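Local coordinates for protein Sodium/sialic acid symporter SiaT (Proteus mirabilis, PDB 5NV9) that uses the sodium gradient to drive uptake of the sialic acid N-acetylneuraminic acid, as a symporter with the LeuT fold, at residues E110-R115 with G420-G425; I426-A431 with A472-A477; I105-E110 with S352-S357. All coordinates share one frame; numbering follows the deposited sequence.

Interaction 1: E110-R115 with G420-G425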
loop_
_atom_site.group_PDB
_atom_site.type_symbol
_atom_site.label_atom_id
_atom_site.label_comp_id
_atom_site.label_asym_id
_atom_site.label_seq_id
_atom_site.Cartn_x
_atom_site.Cartn_y
_atom_site.Cartn_z
ATOM N N GLU A 110 12.987 12.817 7.445
ATOM C CA GLU A 110 13.747 14.062 7.671
ATOM C C GLU A 110 12.969 15.020 8.535
ATOM O O GLU A 110 13.571 15.763 9.296
ATOM C CB GLU A 110 14.052 14.796 6.341
ATOM C CG GLU A 110 15.017 14.085 5.420
ATOM C CD GLU A 110 15.061 14.649 3.979
ATOM O OE1 GLU A 110 14.883 15.865 3.753
ATOM O OE2 GLU A 110 15.294 13.865 3.044
ATOM N N TYR A 111 11.647 15.043 8.398
ATOM C CA TYR A 111 10.834 15.859 9.293
ATOM C C TYR A 111 11.155 15.542 10.793
ATOM O O TYR A 111 11.243 16.467 11.613
ATOM C CB TYR A 111 9.327 15.689 9.012
ATOM C CG TYR A 111 8.483 16.221 10.117
ATOM C CD1 TYR A 111 8.245 17.580 10.214
ATOM C CD2 TYR A 111 7.969 15.362 11.132
ATOM C CE1 TYR A 111 7.513 18.098 11.275
ATOM C CE2 TYR A 111 7.260 15.871 12.199
ATOM C CZ TYR A 111 7.027 17.234 12.271
ATOM O OH TYR A 111 6.281 17.759 13.308
ATOM N N LEU A 112 11.296 14.240 11.118
ATOM C CA LEU A 112 11.517 13.796 12.482
ATOM C C LEU A 112 12.857 14.272 13.058
ATOM O O LEU A 112 12.917 14.570 14.253
ATOM C CB LEU A 112 11.388 12.282 12.636
ATOM C CG LEU A 112 10.022 11.625 12.305
ATOM C CD1 LEU A 112 10.112 10.112 12.414
ATOM C CD2 LEU A 112 8.879 12.178 13.147
ATOM N N GLU A 113 13.894 14.381 12.232
ATOM C CA GLU A 113 15.129 14.965 12.688
ATOM C C GLU A 113 14.939 16.459 12.859
ATOM O O GLU A 113 15.352 17.005 13.886
ATOM C CB GLU A 113 16.328 14.668 11.795
ATOM C CG GLU A 113 17.569 15.429 12.224
ATOM C CD GLU A 113 18.877 14.775 11.839
ATOM O OE1 GLU A 113 18.940 13.930 10.920
ATOM O OE2 GLU A 113 19.873 15.090 12.518
ATOM N N ALA A 114 14.314 17.132 11.913
ATOM C CA ALA A 114 14.031 18.563 12.076
ATOM C C ALA A 114 13.196 18.910 13.310
ATOM O O ALA A 114 13.424 19.924 13.927
ATOM C CB ALA A 114 13.342 19.112 10.836
ATOM N N ARG A 115 12.210 18.070 13.661
ATOM C CA ARG A 115 11.290 18.317 14.769
ATOM C C ARG A 115 11.878 17.847 16.093
ATOM O O ARG A 115 11.656 18.493 17.133
ATOM C CB ARG A 115 9.966 17.553 14.499
ATOM C CG ARG A 115 8.939 17.600 15.600
ATOM C CD ARG A 115 8.535 19.060 15.880
ATOM N NE ARG A 115 7.562 19.112 16.936
ATOM C CZ ARG A 115 7.857 19.109 18.224
ATOM N NH1 ARG A 115 9.116 19.104 18.606
ATOM N NH2 ARG A 115 6.889 19.117 19.129
ATOM N N GLY A 420 2.867 7.443 15.442
ATOM C CA GLY A 420 2.733 8.270 16.653
ATOM C C GLY A 420 3.745 9.427 16.714
ATOM O O GLY A 420 3.449 10.524 17.208
ATOM N N LEU A 421 4.979 9.137 16.290
ATOM C CA LEU A 421 6.012 10.126 16.237
ATOM C C LEU A 421 5.608 11.329 15.423
ATOM O O LEU A 421 5.902 12.427 15.858
ATOM C CB LEU A 421 7.322 9.562 15.717
ATOM C CG LEU A 421 8.104 8.633 16.661
ATOM C CD1 LEU A 421 9.184 7.838 15.915
ATOM C CD2 LEU A 421 8.763 9.417 17.779
ATOM N N PHE A 422 4.977 11.125 14.246
ATOM C CA PHE A 422 4.476 12.211 13.441
ATOM C C PHE A 422 3.343 12.968 14.112
ATOM O O PHE A 422 3.286 14.202 14.032
ATOM C CB PHE A 422 4.064 11.772 11.957
ATOM C CG PHE A 422 5.249 11.468 11.058
ATOM C CD1 PHE A 422 5.835 10.244 11.066
ATOM C CD2 PHE A 422 5.793 12.441 10.241
ATOM C CE1 PHE A 422 6.941 9.967 10.262
ATOM C CE2 PHE A 422 6.869 12.181 9.428
ATOM C CZ PHE A 422 7.451 10.942 9.446
HETATM N N MSE A 423 2.413 12.254 14.716
HETATM C CA MSE A 423 1.272 12.899 15.405
HETATM C C MSE A 423 1.760 13.748 16.542
HETATM O O MSE A 423 1.345 14.894 16.722
HETATM C CB MSE A 423 0.309 11.854 15.978
HETATM C CG MSE A 423 -0.361 11.026 14.897
HETATM SE SE MSE A 423 -1.657 9.737 15.639
HETATM C CE MSE A 423 -2.784 11.146 16.364
ATOM N N LEU A 424 2.724 13.214 17.260
ATOM C CA LEU A 424 3.342 13.912 18.431
ATOM C C LEU A 424 4.083 15.182 18.002
ATOM O O LEU A 424 3.851 16.252 18.524
ATOM C CB LEU A 424 4.303 12.960 19.139
ATOM C CG LEU A 424 5.021 13.532 20.373
ATOM C CD1 LEU A 424 4.025 13.653 21.479
ATOM C CD2 LEU A 424 6.196 12.683 20.795
ATOM N N GLY A 425 4.931 15.062 16.972
ATOM C CA GLY A 425 5.642 16.235 16.469
ATOM C C GLY A 425 4.710 17.297 15.932
ATOM O O GLY A 425 4.922 18.498 16.132
#
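R115 and Y111, one turn apart on helix 110-115, close on the backbone of G425. This is the tight part of the contact: G425 has no side chain, and 62 Å² of it is covered. R115 NE donates to G425 O at 2.8 Å with an N-H...O angle of 157°, and the oxygen lies close to the guanidinium plane, at its edge. With chi1 at 175°, R115 CG is set 3.7 Å from G425 CA, and the bend at chi2 turns CD toward the same residue. Y111 OH also abuts the carbonyl of G425, but its angle is poor for a hydrogen bond, so that approach counts as packing.

Next to this polar end the contact is apolar. L112 crosses F422 at about a right angle, with CD2 4.0 Å from the ring centroid and almost on its normal, a CH-pi contact over the face. L112 CD2 also lies 4.0 Å from L421 CB. The fit slackens between the Y111 and F422 rings: they lie at 21° to each other, yet their centroids are 5.8 Å apart and they barely overlap, although Y111 CD2 still touches F422 CD2 at 3.7 Å. On the partly exposed far side of helix 110-115, E113, which has no contact with 420-425, forms salt bridges with R121 and R362.

A buried arginine thus spends NE on a main-chain carbonyl of helix 415-427, while its NH1 bonds A431 O beyond the helix. The cation probably interacts favourably with the carbonyl dipoles gathered at that C-terminal end.

Interaction 2: I426-A431 with A472-A477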
loop_
_atom_site.group_PDB
_atom_site.type_symbol
_atom_site.label_atom_id
_atom_site.label_comp_id
_atom_site.label_asym_id
_atom_site.label_seq_id
_atom_site.Cartn_x
_atom_site.Cartn_y
_atom_site.Cartn_z
ATOM N N ILE A 426 3.707 16.856 15.190
ATOM C CA ILE A 426 2.841 17.777 14.478
ATOM C C ILE A 426 1.868 18.421 15.450
ATOM O O ILE A 426 1.605 19.584 15.336
ATOM C CB ILE A 426 2.119 17.094 13.243
ATOM C CG1 ILE A 426 3.107 16.767 12.094
ATOM C CG2 ILE A 426 0.953 17.938 12.709
ATOM C CD1 ILE A 426 3.756 17.946 11.381
ATOM N N PHE A 427 1.347 17.694 16.415
ATOM C CA PHE A 427 0.263 18.251 17.242
ATOM C C PHE A 427 0.597 18.638 18.684
ATOM O O PHE A 427 -0.210 19.272 19.336
ATOM C CB PHE A 427 -0.921 17.293 17.225
ATOM C CG PHE A 427 -1.534 17.163 15.847
ATOM C CD1 PHE A 427 -2.235 18.220 15.308
ATOM C CD2 PHE A 427 -1.330 16.016 15.075
ATOM C CE1 PHE A 427 -2.799 18.132 14.035
ATOM C CE2 PHE A 427 -1.910 15.908 13.816
ATOM C CZ PHE A 427 -2.646 16.966 13.290
ATOM N N VAL A 428 1.769 18.262 19.176
ATOM C CA VAL A 428 2.123 18.505 20.565
ATOM C C VAL A 428 3.365 19.361 20.594
ATOM O O VAL A 428 4.492 18.857 20.505
ATOM C CB VAL A 428 2.358 17.175 21.246
ATOM C CG1 VAL A 428 2.620 17.391 22.698
ATOM C CG2 VAL A 428 1.145 16.276 21.039
ATOM N N LYS A 429 3.169 20.671 20.667
ATOM C CA LYS A 429 4.285 21.630 20.571
ATOM C C LYS A 429 5.394 21.376 21.612
ATOM O O LYS A 429 6.579 21.590 21.354
ATOM C CB LYS A 429 3.758 23.070 20.713
ATOM C CG LYS A 429 4.862 24.132 20.657
ATOM C CD LYS A 429 4.319 25.568 20.541
ATOM C CE LYS A 429 5.429 26.620 20.748
ATOM N NZ LYS A 429 6.282 26.764 19.544
ATOM N N ARG A 430 5.047 20.902 22.790
ATOM C CA ARG A 430 6.061 20.763 23.832
ATOM C C ARG A 430 6.867 19.476 23.747
ATOM O O ARG A 430 7.889 19.345 24.397
ATOM C CB ARG A 430 5.456 20.877 25.218
ATOM C CG ARG A 430 5.317 22.322 25.624
ATOM C CD ARG A 430 3.938 22.831 25.252
ATOM N NE ARG A 430 2.949 21.888 25.767
ATOM C CZ ARG A 430 2.167 21.078 25.031
ATOM N NH1 ARG A 430 2.205 21.131 23.714
ATOM N NH2 ARG A 430 1.321 20.209 25.644
ATOM N N ALA A 431 6.426 18.547 22.911
ATOM C CA ALA A 431 7.141 17.328 22.790
ATOM C C ALA A 431 8.510 17.659 22.286
ATOM O O ALA A 431 8.666 18.620 21.520
ATOM C CB ALA A 431 6.431 16.376 21.825
ATOM N N ALA A 472 3.015 9.016 26.080
ATOM C CA ALA A 472 4.251 9.056 26.808
ATOM C C ALA A 472 5.037 10.277 26.371
ATOM O O ALA A 472 5.687 10.931 27.194
ATOM C CB ALA A 472 5.056 7.770 26.615
ATOM N N GLY A 473 4.962 10.658 25.104
ATOM C CA GLY A 473 5.795 11.790 24.648
ATOM C C GLY A 473 5.216 13.132 25.046
ATOM O O GLY A 473 5.898 14.140 25.020
ATOM N N THR A 474 3.947 13.140 25.384
ATOM C CA THR A 474 3.335 14.336 25.940
ATOM C C THR A 474 3.619 14.499 27.474
ATOM O O THR A 474 4.167 15.517 27.968
ATOM C CB THR A 474 1.842 14.313 25.609
ATOM O OG1 THR A 474 1.687 14.298 24.170
ATOM C CG2 THR A 474 1.187 15.559 26.168
ATOM N N ILE A 475 3.309 13.481 28.239
ATOM C CA ILE A 475 3.484 13.613 29.677
ATOM C C ILE A 475 4.940 13.740 30.148
ATOM O O ILE A 475 5.168 14.371 31.156
ATOM C CB ILE A 475 2.703 12.508 30.480
ATOM C CG1 ILE A 475 3.193 11.120 30.149
ATOM C CG2 ILE A 475 1.214 12.610 30.230
ATOM C CD1 ILE A 475 2.234 10.001 30.569
ATOM N N THR A 476 5.914 13.139 29.470
ATOM C CA THR A 476 7.341 13.280 29.806
ATOM C C THR A 476 8.122 14.443 29.217
ATOM O O THR A 476 9.286 14.615 29.585
ATOM C CB THR A 476 8.135 12.015 29.442
ATOM O OG1 THR A 476 8.144 11.805 28.032
ATOM C CG2 THR A 476 7.517 10.821 30.119
ATOM N N ALA A 477 7.525 15.177 28.282
ATOM C CA ALA A 477 8.103 16.420 27.699
ATOM C C ALA A 477 8.753 17.386 28.721
ATOM O O ALA A 477 9.828 17.883 28.455
ATOM C CB ALA A 477 7.044 17.162 26.877
#
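V428 and T474 meet side chain to side chain, crossing at about a right angle. V428 CG1 is anti to the backbone N (chi1 -176°) and CG2 anti to the carbonyl carbon, which presents both methyls to the same oxygen: T474 OG1 lies 3.6 Å from V428 CG1 and 3.7 Å from V428 CG2. These are van der Waals contacts, for the polar needs of T474 are met within its own helix. Its chi1 of -60° sets OG1 beside the backbone N, where it bonds V470 O, and turns CG2 anti to that N, 4.2 Å from V428 CG1.

A second cluster involves small side chains and main-chain oxygens. The CA-CB bond of A477 is directed at the turn, and its CB comes to 3.4 Å from R430 O, the shortest approach across the contact; A431 and A477 have the nearest alpha carbons, 5.1 Å apart. A431 CB in turn lies 3.9 Å from G473 O, an oxygen hydrogen-bonded to S435 OG. Of the R430 side chain, CB comes to 4.4 Å from A477 CB.

Further along, T476 bonds back into its own segment. OG1 returns to A472 O at 2.7 Å, and T476 N bonds the same oxygen from the opposite face of the carbonyl plane.

On the first segment, V428 is where the chain leaves helix 415-427, and a type I beta turn from V428 to A431, closed by the A431 N to V428 O bond, follows. Packed beside the last turns of helix 459-475, it is a short cytoplasmic connection between consecutive transmembrane helices, here 415-427 and 433-452, of this LeuT-fold symporter.

Interaction 3: I105-E110 with S352-S357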
loop_
_atom_site.group_PDB
_atom_site.type_symbol
_atom_site.label_atom_id
_atom_site.label_comp_id
_atom_site.label_asym_id
_atom_site.label_seq_id
_atom_site.Cartn_x
_atom_site.Cartn_y
_atom_site.Cartn_z
ATOM N N ILE A 105 11.778 17.767 1.339
ATOM C CA ILE A 105 12.200 16.445 1.749
ATOM C C ILE A 105 12.441 15.563 0.545
ATOM O O ILE A 105 11.732 15.679 -0.456
ATOM C CB ILE A 105 11.189 15.777 2.712
ATOM C CG1 ILE A 105 9.806 15.608 2.105
ATOM C CG2 ILE A 105 11.088 16.608 3.982
ATOM C CD1 ILE A 105 9.203 14.258 2.347
ATOM N N THR A 106 13.436 14.685 0.663
ATOM C CA THR A 106 13.501 13.517 -0.149
ATOM C C THR A 106 12.774 12.383 0.616
ATOM O O THR A 106 11.808 11.801 0.091
ATOM C CB THR A 106 14.963 13.180 -0.510
ATOM O OG1 THR A 106 15.368 14.089 -1.527
ATOM C CG2 THR A 106 15.128 11.747 -1.037
ATOM N N SER A 107 13.168 12.174 1.870
ATOM C CA SER A 107 12.534 11.169 2.769
ATOM C C SER A 107 11.635 11.876 3.792
ATOM O O SER A 107 12.034 12.848 4.381
ATOM C CB SER A 107 13.603 10.358 3.499
ATOM O OG SER A 107 13.068 9.514 4.479
ATOM N N ALA A 108 10.451 11.346 4.006
ATOM C CA ALA A 108 9.529 11.861 5.029
ATOM C C ALA A 108 10.128 11.967 6.422
ATOM O O ALA A 108 9.757 12.912 7.202
ATOM C CB ALA A 108 8.284 10.979 5.076
ATOM N N TYR A 109 11.075 11.066 6.712
ATOM C CA TYR A 109 11.645 10.899 8.087
ATOM C C TYR A 109 12.610 12.045 8.449
ATOM O O TYR A 109 12.942 12.280 9.617
ATOM C CB TYR A 109 12.181 9.467 8.279
ATOM C CG TYR A 109 11.120 8.499 7.849
ATOM C CD1 TYR A 109 9.858 8.483 8.485
ATOM C CD2 TYR A 109 11.279 7.713 6.667
ATOM C CE1 TYR A 109 8.828 7.658 8.011
ATOM C CE2 TYR A 109 10.252 6.880 6.207
ATOM C CZ TYR A 109 9.019 6.882 6.845
ATOM O OH TYR A 109 7.997 6.086 6.354
ATOM N N GLU A 110 12.987 12.817 7.445
ATOM C CA GLU A 110 13.747 14.062 7.671
ATOM C C GLU A 110 12.969 15.020 8.535
ATOM O O GLU A 110 13.571 15.763 9.296
ATOM C CB GLU A 110 14.052 14.796 6.341
ATOM C CG GLU A 110 15.017 14.085 5.420
ATOM C CD GLU A 110 15.061 14.649 3.979
ATOM O OE1 GLU A 110 14.883 15.865 3.753
ATOM O OE2 GLU A 110 15.294 13.865 3.044
ATOM N N SER A 352 14.593 2.867 -1.604
ATOM C CA SER A 352 15.823 3.566 -2.054
ATOM C C SER A 352 15.859 5.030 -1.723
ATOM O O SER A 352 16.930 5.500 -1.416
ATOM C CB SER A 352 16.074 3.377 -3.510
ATOM O OG SER A 352 17.269 4.024 -3.911
ATOM N N SER A 353 14.731 5.777 -1.734
ATOM C CA SER A 353 14.787 7.168 -1.343
ATOM C C SER A 353 15.197 7.345 0.184
ATOM O O SER A 353 15.981 8.240 0.525
ATOM C CB SER A 353 13.441 7.882 -1.612
ATOM O OG SER A 353 12.439 7.476 -0.646
ATOM N N CYS A 354 14.595 6.529 1.057
ATOM C CA CYS A 354 14.932 6.485 2.476
ATOM C C CYS A 354 16.377 6.090 2.683
ATOM O O CYS A 354 17.107 6.728 3.468
ATOM C CB CYS A 354 14.017 5.476 3.188
ATOM S SG CYS A 354 12.309 6.060 3.326
ATOM N N PHE A 355 16.831 5.037 2.004
ATOM C CA PHE A 355 18.217 4.686 2.173
ATOM C C PHE A 355 19.147 5.869 1.787
ATOM O O PHE A 355 20.095 6.182 2.522
ATOM C CB PHE A 355 18.561 3.446 1.406
ATOM C CG PHE A 355 19.941 2.928 1.690
ATOM C CD1 PHE A 355 21.011 3.433 1.021
ATOM C CD2 PHE A 355 20.150 1.947 2.665
ATOM C CE1 PHE A 355 22.294 2.927 1.236
ATOM C CE2 PHE A 355 21.424 1.469 2.918
ATOM C CZ PHE A 355 22.501 1.977 2.204
ATOM N N ASN A 356 18.859 6.513 0.649
ATOM C CA ASN A 356 19.680 7.569 0.075
ATOM C C ASN A 356 19.844 8.789 1.025
ATOM O O ASN A 356 20.970 9.315 1.240
ATOM C CB ASN A 356 19.104 8.031 -1.270
ATOM C CG ASN A 356 20.168 8.498 -2.256
ATOM O OD1 ASN A 356 20.477 9.693 -2.354
ATOM N ND2 ASN A 356 20.781 7.540 -2.947
ATOM N N SER A 357 18.714 9.225 1.584
ATOM C CA SER A 357 18.672 10.401 2.418
ATOM C C SER A 357 19.063 10.070 3.867
ATOM O O SER A 357 19.987 10.689 4.391
ATOM C CB SER A 357 17.280 11.065 2.375
ATOM O OG SER A 357 17.219 12.174 3.305
#
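C354 points its sulfur at the rim of the Y109 ring, not over its face: SG is 3.6 Å from Y109 CE2 and 86° off the ring normal, close to the ring plane. The same sulfur lies 3.7 Å from S107 OG, so one thiol touches both an aromatic edge and a serine hydroxyl. Y109 sends its own hydroxyl elsewhere, to A253 O.

S107 is directed toward the helix. Its OG is anti to the backbone N (chi1 173°), a position from which it bonds D358 OD2 and weakly accepts from Y109 N, while its CB packs 3.9 Å from S357 CB. Beside it, T106 directs CG2, the branch anti to its backbone N, onto the helix, 3.9 Å from S353 O and 4.1 Å from S357 CB.

E110 reaches S357 with its CG-CD-OE2 end. The chain, extended beyond CG, delivers OE2 to S357, whose OG donates to it at 2.6 Å. That oxygen also accepts from T106 N and, in a nearly straight bond of 3.0 Å with an N-H...O angle of 175°, from S107 N. All three donors lie well out of the carboxylate plane. S107 and E110 form a capping box around the type I turn that leads into helix 110-115.

T106 N and S107 N hold the carboxylate to its own loop, and S357 OG joins it to helix 328-361. Three such donors on one oxygen, with R121 packed against both E110 and S357, would be expected to favour the ionised carboxylate. A short hydroxyl-carboxylate bond therefore links a cytoplasmic helix start to the helix that, nearer its N-terminus, supplies ligands of both sodium sites.

Overall arrangement
All three contacts lie toward the cytoplasmic ends of transmembrane helices, 2 and 3 each on the same side of the chain's centre as 1. In sequence, interactions 1 and 3 cross: 105-110 runs into 110-115, sharing E110, whereas 352-357 precedes 420-425. Interaction 2 follows both, its first segment continuing helix 415-427. The centres of 1 and 2 are 11 Å apart, those of 1 and 3 14 Å, and those of 2 and 3 24 Å, the last pair not touching. Interaction 1 is the middle member: R115 NH1 lies 3.0 Å from A431 O, and F422 CZ 3.6 Å from Y109 CD1. Through helix 110-115, helix 328-361 with its sodium ligands is connected to the peripheral C-terminal helices.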